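Local coordinates for protein oxidoreductase, short-chain dehydrogenase/reductase family (Aeromonas hydrophila subsp. hydrophila, PDB 3L6E) that probably acts as a nucleotide-dependent short-chain dehydrogenase/reductase, perhaps reducing 3-dehydrosphinganine in sphingolipid metabolism, at residues His5-Ala11 / His28-Gly34; Gly22-Arg26 / Leu208-Glu212; Val81-Ala85 / Ser111-Val115. All coordinates share one frame; numbering follows the deposited sequence.

How the contacts relate
The three contacts illustrate how a Rossmann fold is built from one sheet and the helices on its two faces. Contact 1 joins strands 5-9 and 29-34; contact 3 lies on the next strand, its centre about 11 Å away, and Leu82 N bonds to Ile7 O at 2.7 Å. Contact 2 joins helix 14-25, which links the strands of contact 1, to helix 200-210, the two centres about 12 Å apart; Leu23 CD1 packs on Ile6 CG2 at 3.7 Å. Contacts 2 and 3, about 18 Å apart between centres, barely touch. A sulfate, probably from the crystallisation liquor, comes within about 3 Å (nearest atoms) of Gly34, near where relatives bind the dinucleotide.

Contact 1: residues His5-Ala11 / His28-Gly34; sequences HIIVTGA and HQVSMMG
Ile7 and Ser31 pair in the middle of two adjacent parallel strands, 5-9 and 29-34, whose short axes come within 4.6 Å and diverge by 22°. The bonds alternate as a parallel pair requires: Ile6 N to Gln29 O, Ser31 N to Ile6 O, Val8 N to Ser31 O, and Met33 N to Val8 O, the last being 2.8 Å long. Beyond the strand the chain turns at Gly10, whose positive phi suits glycine, and Ala11 N returns to Met33 O at 3.0 Å. This turn belongs to the TGxxxGxG motif that opens the first beta-alpha-beta unit of short-chain dehydrogenases.

Side chains then fall on two faces. Toward helix 61-75 lie His5, Ile7, Ser31 and Met33. The His5 ring swings over to the second strand because its CG stands anti to the backbone N (chi1 -172°), and NE2 forms a nearly straight hydrogen bond with Ser31 OG, 2.7 Å long and in the plane of the ring. Farther along, the extended selenomethionine Met33 lays CE against Ile7 CG2, 3.8 Å away. On the other face, Val8 CG2 touches Val30 CG1 at 3.8 Å, while CG1 and CD1 of Ile6 lie against the His28 ring. Near the turn the Ala11 methyl presses on CB of selenomethionine Met32 at 3.5 Å, and Leu40 of helix 37-47 touches both residues.

Within this largely apolar setting the polar ends of His5, Ser31 and Thr9 are matched. His5 is held at both nitrogens, ND1 by Gly76 O and NE2 by Ser31 OG, which should fix the turn of its ring. The His5-Ser31 bond ties strand 5-9 to 29-34 on one side, and Thr9 OG1, bonded to Cys84 N, ties it to 80-84 on the other.

Contact 2: residues Gly22-Arg26 / Leu208-Glu212; sequences GLVER and LDALE
Leu208 of helix 200-210 packs against the end of helix 14-25, both helices lying on a common side of the Rossmann sheet, and a salt-bridge network closes the contact on its solvent-facing side. The two branches of Leu208 part company: CD1 rests on Gly22 CA at 3.6 Å, an approach allowed by the absence of a side chain there, while CD2 meets Leu23 CD2, also at 3.6 Å. Leu23 in turn reaches Ile6 and Val8 of strand 5-9, so the apolar half of the contact continues into the core. The CB of Leu208 lies over the centre of the Arg26 guanidinium, 3.7 Å from CZ, and supports one face of that flat group.

Asp209 points its CB away from helix 14-25, yet its carboxylate turns back to the arginine. The guanidinium grips it end-on, with NH1 at 2.8 Å and NH2 at 3.0 Å both converging on the single oxygen OD1, the planes of the two groups turned 54° apart. Here the interface between subunits is close, since Asp209 also packs on Asp209 of the second subunit.

Glu212, past the helix end, bonds through its backbone O to Tyr206 OH of the second subunit. Its side chain bends at chi2 (-82°) and brings OE2 to 3.5 Å from Arg26 NH2, a long salt bridge.

Contact 3: residues Val81-Ala85 / Ser111-Val115; sequences VLHCA and STILV
His83 is the centre of this contact, its imidazole reaching from strand 81-84 into one side of helix 111-115. A trans chi1 (-174°) sends the ring toward the helix, where it meets two hydroxyls at its edge and Val115 obliquely. NE2 makes a weak bond to Ser111 OG at 3.3 Å, bent to 122°. CE1 comes to 3.1 Å from Thr112 OG1, and CD2 meets Val115 CG2 at 3.6 Å. Beside the ring, Val81 CG1 touches Val115 CG1 at 3.8 Å, and Ala85 CB approaches Thr112 OG1 at the same distance.

A second shell sets these groups. The hydroxyls of Ser111 and Thr112 bond within their own helix, to Ser107 O and Asn108 O one turn earlier, which keeps both oxygens at the ring edge. The backbone N of Ala85 lies above one face of the imidazole, and ND1 has a weak bond to Asn132 OD1 on the adjoining strand. Several contacts therefore locate the ring, none of them a strong hydrogen bond across the two segments.

Farther out, strand 80-84, the fourth of the Rossmann sheet, is held in mid-sheet, Leu82 bonding to Ile7 and Thr9 and His83 to Ala131. Its His83-Cys84-Ala85 end probably corresponds to the NNAG segment of short-chain dehydrogenases. Its run opposes that of the helix, at 169° between the short axes. Helix 98-123 lies between two others, with Phe68 of helix 61-75 against Val115 and Met155 and Leu159 of helix 145-165 against Thr112, whereas Leu82 and Cys84 face helix 14-25 across the sheet.

Contact 1: residues His5-Ala11 / His28-Gly34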
# COMPACT_ATOMS: atom_id res chain seq x y z
N HIS A 5 -11.81 12.88 -14.91
CA HIS A 5 -11.52 11.93 -15.98
C HIS A 5 -10.41 10.94 -15.64
O HIS A 5 -9.29 11.33 -15.29
CB HIS A 5 -11.20 12.66 -17.28
CG HIS A 5 -11.09 11.75 -18.46
ND1 HIS A 5 -10.24 12.01 -19.51
CD2 HIS A 5 -11.69 10.57 -18.74
CE1 HIS A 5 -10.34 11.04 -20.40
NE2 HIS A 5 -11.21 10.16 -19.96
N ILE A 6 -10.74 9.65 -15.77
CA ILE A 6 -9.79 8.56 -15.55
C ILE A 6 -9.68 7.72 -16.81
O ILE A 6 -10.67 7.46 -17.49
CB ILE A 6 -10.22 7.63 -14.39
CG1 ILE A 6 -10.67 8.44 -13.17
CG2 ILE A 6 -9.09 6.58 -14.05
CD1 ILE A 6 -9.55 9.13 -12.43
N ILE A 7 -8.46 7.31 -17.13
CA ILE A 7 -8.25 6.37 -18.21
C ILE A 7 -7.88 5.04 -17.57
O ILE A 7 -6.98 4.98 -16.73
CB ILE A 7 -7.13 6.82 -19.14
CG1 ILE A 7 -7.58 8.03 -19.96
CG2 ILE A 7 -6.70 5.68 -20.09
CD1 ILE A 7 -6.45 8.60 -20.79
N VAL A 8 -8.52 3.97 -18.00
CA VAL A 8 -8.20 2.65 -17.53
C VAL A 8 -7.94 1.71 -18.69
O VAL A 8 -8.79 1.50 -19.51
CB VAL A 8 -9.33 2.06 -16.68
CG1 VAL A 8 -8.99 0.68 -16.25
CG2 VAL A 8 -9.60 2.93 -15.50
N THR A 9 -6.74 1.15 -18.74
CA THR A 9 -6.43 0.18 -19.76
C THR A 9 -6.73 -1.22 -19.26
O THR A 9 -6.91 -1.43 -18.09
CB THR A 9 -4.97 0.24 -20.18
OG1 THR A 9 -4.15 -0.06 -19.06
CG2 THR A 9 -4.62 1.59 -20.68
N GLY A 10 -6.78 -2.17 -20.18
CA GLY A 10 -7.13 -3.53 -19.84
C GLY A 10 -8.46 -3.52 -19.13
O GLY A 10 -8.65 -4.19 -18.13
N ALA A 11 -9.38 -2.73 -19.66
CA ALA A 11 -10.65 -2.48 -18.96
C ALA A 11 -11.60 -3.67 -19.03
O ALA A 11 -12.55 -3.75 -18.25
CB ALA A 11 -11.32 -1.24 -19.55
N HIS A 28 -16.50 9.29 -10.91
CA HIS A 28 -15.57 9.63 -12.01
C HIS A 28 -16.13 9.24 -13.38
O HIS A 28 -16.98 8.36 -13.47
CB HIS A 28 -14.23 8.90 -11.84
CG HIS A 28 -13.35 9.42 -10.74
ND1 HIS A 28 -13.26 8.80 -9.50
CD2 HIS A 28 -12.46 10.44 -10.72
CE1 HIS A 28 -12.37 9.45 -8.76
NE2 HIS A 28 -11.87 10.44 -9.47
N GLN A 29 -15.63 9.88 -14.44
CA GLN A 29 -15.85 9.44 -15.81
C GLN A 29 -14.67 8.60 -16.24
O GLN A 29 -13.53 8.89 -15.91
CB GLN A 29 -15.96 10.63 -16.76
CG GLN A 29 -17.05 11.64 -16.42
CD GLN A 29 -18.40 11.21 -16.92
OE1 GLN A 29 -19.09 10.40 -16.29
NE2 GLN A 29 -18.79 11.74 -18.07
N VAL A 30 -14.92 7.55 -17.02
CA VAL A 30 -13.84 6.61 -17.29
C VAL A 30 -13.71 6.29 -18.77
O VAL A 30 -14.66 5.83 -19.37
CB VAL A 30 -14.00 5.30 -16.45
CG1 VAL A 30 -12.86 4.37 -16.72
CG2 VAL A 30 -14.04 5.62 -14.98
N SER A 31 -12.54 6.55 -19.34
CA SER A 31 -12.25 6.11 -20.70
C SER A 31 -11.67 4.70 -20.62
O SER A 31 -10.53 4.50 -20.18
CB SER A 31 -11.27 7.05 -21.38
OG SER A 31 -11.90 8.25 -21.74
N MSE A 32 -12.48 3.72 -21.01
CA MSE A 32 -12.06 2.32 -20.93
C MSE A 32 -11.27 1.92 -22.17
O MSE A 32 -11.79 2.00 -23.28
CB MSE A 32 -13.28 1.40 -20.77
CG MSE A 32 -14.21 1.79 -19.64
SE MSE A 32 -15.76 0.62 -19.52
CE MSE A 32 -16.49 0.84 -21.31
N MSE A 33 -10.04 1.49 -22.00
CA MSE A 33 -9.28 0.95 -23.14
C MSE A 33 -9.08 -0.55 -23.03
O MSE A 33 -8.67 -1.04 -21.98
CB MSE A 33 -7.94 1.65 -23.29
CG MSE A 33 -8.07 3.15 -23.57
SE MSE A 33 -6.33 3.96 -23.74
CE MSE A 33 -6.93 5.83 -23.89
N GLY A 34 -9.36 -1.26 -24.12
CA GLY A 34 -9.23 -2.71 -24.13
C GLY A 34 -9.15 -3.31 -25.52
O GLY A 34 -9.57 -2.71 -26.50

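Contact 2: residues Gly22-Arg26 / Leu208-Glu212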
# COMPACT_ATOMS: atom_id res chain seq x y z
N GLY A 22 -15.68 0.79 -9.82
CA GLY A 22 -15.41 1.46 -8.54
C GLY A 22 -15.22 2.95 -8.66
O GLY A 22 -15.71 3.70 -7.82
N LEU A 23 -14.49 3.37 -9.69
CA LEU A 23 -14.25 4.78 -9.98
C LEU A 23 -15.54 5.47 -10.44
O LEU A 23 -15.76 6.65 -10.16
CB LEU A 23 -13.18 4.93 -11.08
CG LEU A 23 -11.73 4.54 -10.77
CD1 LEU A 23 -10.98 4.11 -12.02
CD2 LEU A 23 -10.98 5.66 -10.05
N VAL A 24 -16.40 4.73 -11.13
CA VAL A 24 -17.71 5.27 -11.52
C VAL A 24 -18.58 5.53 -10.29
O VAL A 24 -19.18 6.61 -10.16
CB VAL A 24 -18.44 4.37 -12.53
CG1 VAL A 24 -19.95 4.77 -12.64
CG2 VAL A 24 -17.76 4.46 -13.89
N GLU A 25 -18.64 4.53 -9.42
CA GLU A 25 -19.38 4.62 -8.15
C GLU A 25 -18.85 5.77 -7.28
O GLU A 25 -19.61 6.37 -6.52
CB GLU A 25 -19.33 3.29 -7.37
CG GLU A 25 -20.14 2.16 -8.01
CD GLU A 25 -20.07 0.84 -7.22
OE1 GLU A 25 -19.25 0.73 -6.28
OE2 GLU A 25 -20.84 -0.09 -7.55
N ARG A 26 -17.56 6.08 -7.40
CA ARG A 26 -16.96 7.22 -6.68
C ARG A 26 -17.10 8.55 -7.47
O ARG A 26 -16.45 9.56 -7.14
CB ARG A 26 -15.51 6.92 -6.28
CG ARG A 26 -15.34 5.79 -5.23
CD ARG A 26 -13.96 5.11 -5.35
NE ARG A 26 -13.84 3.87 -4.56
CZ ARG A 26 -13.06 3.72 -3.48
NH1 ARG A 26 -13.01 2.55 -2.84
NH2 ARG A 26 -12.33 4.73 -3.04
N LEU A 208 -8.16 1.58 -5.10
CA LEU A 208 -8.85 2.87 -5.22
C LEU A 208 -8.79 3.69 -3.93
O LEU A 208 -8.68 4.91 -3.99
CB LEU A 208 -10.30 2.69 -5.67
CG LEU A 208 -10.52 2.03 -7.03
CD1 LEU A 208 -12.01 1.81 -7.26
CD2 LEU A 208 -9.89 2.79 -8.16
N ASP A 209 -8.86 3.03 -2.78
CA ASP A 209 -8.61 3.75 -1.54
C ASP A 209 -7.18 4.29 -1.55
O ASP A 209 -6.94 5.42 -1.18
CB ASP A 209 -8.83 2.89 -0.30
CG ASP A 209 -10.29 2.64 -0.01
OD1 ASP A 209 -11.15 3.08 -0.79
OD2 ASP A 209 -10.58 2.00 1.02
N ALA A 210 -6.24 3.47 -1.98
CA ALA A 210 -4.86 3.89 -2.00
C ALA A 210 -4.66 5.07 -2.98
O ALA A 210 -3.84 5.92 -2.75
CB ALA A 210 -3.97 2.72 -2.36
N LEU A 211 -5.44 5.11 -4.06
CA LEU A 211 -5.27 6.17 -5.05
C LEU A 211 -6.01 7.47 -4.72
O LEU A 211 -6.01 8.40 -5.53
CB LEU A 211 -5.66 5.68 -6.44
CG LEU A 211 -4.74 4.68 -7.12
CD1 LEU A 211 -5.42 4.07 -8.34
CD2 LEU A 211 -3.39 5.34 -7.46
N GLU A 212 -6.67 7.53 -3.57
CA GLU A 212 -7.36 8.75 -3.13
C GLU A 212 -6.36 9.89 -2.90
O GLU A 212 -5.33 9.70 -2.27
CB GLU A 212 -8.13 8.50 -1.83
CG GLU A 212 -9.41 7.69 -1.97
CD GLU A 212 -10.61 8.53 -2.42
OE1 GLU A 212 -10.86 9.60 -1.82
OE2 GLU A 212 -11.31 8.08 -3.37

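Contact 3: residues Val81-Ala85 / Ser111-Val115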
# COMPACT_ATOMS: atom_id res chain seq x y z
N VAL A 81 -4.17 7.83 -15.05
CA VAL A 81 -4.02 6.77 -16.03
C VAL A 81 -3.72 5.50 -15.25
O VAL A 81 -2.69 5.38 -14.56
CB VAL A 81 -2.97 7.07 -17.12
CG1 VAL A 81 -2.86 5.89 -18.10
CG2 VAL A 81 -3.40 8.30 -17.92
N LEU A 82 -4.66 4.57 -15.33
CA LEU A 82 -4.58 3.32 -14.62
C LEU A 82 -4.24 2.27 -15.64
O LEU A 82 -5.07 1.90 -16.47
CB LEU A 82 -5.91 3.00 -13.96
CG LEU A 82 -5.89 2.64 -12.48
CD1 LEU A 82 -7.24 2.13 -12.03
CD2 LEU A 82 -4.82 1.61 -12.20
N HIS A 83 -2.99 1.82 -15.62
CA HIS A 83 -2.57 0.84 -16.60
C HIS A 83 -2.65 -0.56 -16.02
O HIS A 83 -1.96 -0.89 -15.05
CB HIS A 83 -1.18 1.13 -17.14
CG HIS A 83 -0.78 0.22 -18.26
ND1 HIS A 83 0.22 -0.72 -18.13
CD2 HIS A 83 -1.28 0.07 -19.50
CE1 HIS A 83 0.32 -1.40 -19.26
NE2 HIS A 83 -0.58 -0.95 -20.10
N CYS A 84 -3.52 -1.37 -16.61
CA CYS A 84 -3.67 -2.77 -16.24
C CYS A 84 -3.06 -3.64 -17.31
O CYS A 84 -3.75 -4.07 -18.21
CB CYS A 84 -5.14 -3.12 -16.07
SG CYS A 84 -5.90 -2.29 -14.71
N ALA A 85 -1.75 -3.88 -17.21
CA ALA A 85 -1.06 -4.73 -18.19
C ALA A 85 -1.66 -6.13 -18.21
O ALA A 85 -1.57 -6.82 -19.23
CB ALA A 85 0.43 -4.78 -17.93
N SER A 111 3.33 -2.35 -24.02
CA SER A 111 2.13 -1.58 -23.71
C SER A 111 2.45 -0.71 -22.51
O SER A 111 2.10 0.47 -22.50
CB SER A 111 0.91 -2.48 -23.46
OG SER A 111 0.92 -3.06 -22.16
N THR A 112 3.17 -1.26 -21.54
CA THR A 112 3.49 -0.49 -20.34
C THR A 112 4.31 0.75 -20.68
O THR A 112 4.03 1.84 -20.19
CB THR A 112 4.16 -1.32 -19.24
OG1 THR A 112 3.28 -2.35 -18.81
CG2 THR A 112 4.48 -0.45 -18.03
N ILE A 113 5.32 0.57 -21.53
CA ILE A 113 6.20 1.67 -21.95
C ILE A 113 5.49 2.75 -22.77
O ILE A 113 5.69 3.94 -22.54
CB ILE A 113 7.45 1.14 -22.68
CG1 ILE A 113 8.34 0.41 -21.67
CG2 ILE A 113 8.22 2.29 -23.35
CD1 ILE A 113 9.56 -0.25 -22.25
N LEU A 114 4.66 2.32 -23.71
CA LEU A 114 3.94 3.24 -24.60
C LEU A 114 2.85 4.03 -23.87
O LEU A 114 2.67 5.22 -24.11
CB LEU A 114 3.33 2.48 -25.77
CG LEU A 114 4.26 1.83 -26.80
CD1 LEU A 114 3.49 0.79 -27.58
CD2 LEU A 114 4.91 2.86 -27.74
N VAL A 115 2.13 3.38 -22.96
CA VAL A 115 1.14 4.09 -22.15
C VAL A 115 1.85 5.14 -21.27
O VAL A 115 1.36 6.27 -21.12
CB VAL A 115 0.27 3.11 -21.34
CG1 VAL A 115 -0.57 3.84 -20.28
CG2 VAL A 115 -0.61 2.31 -22.28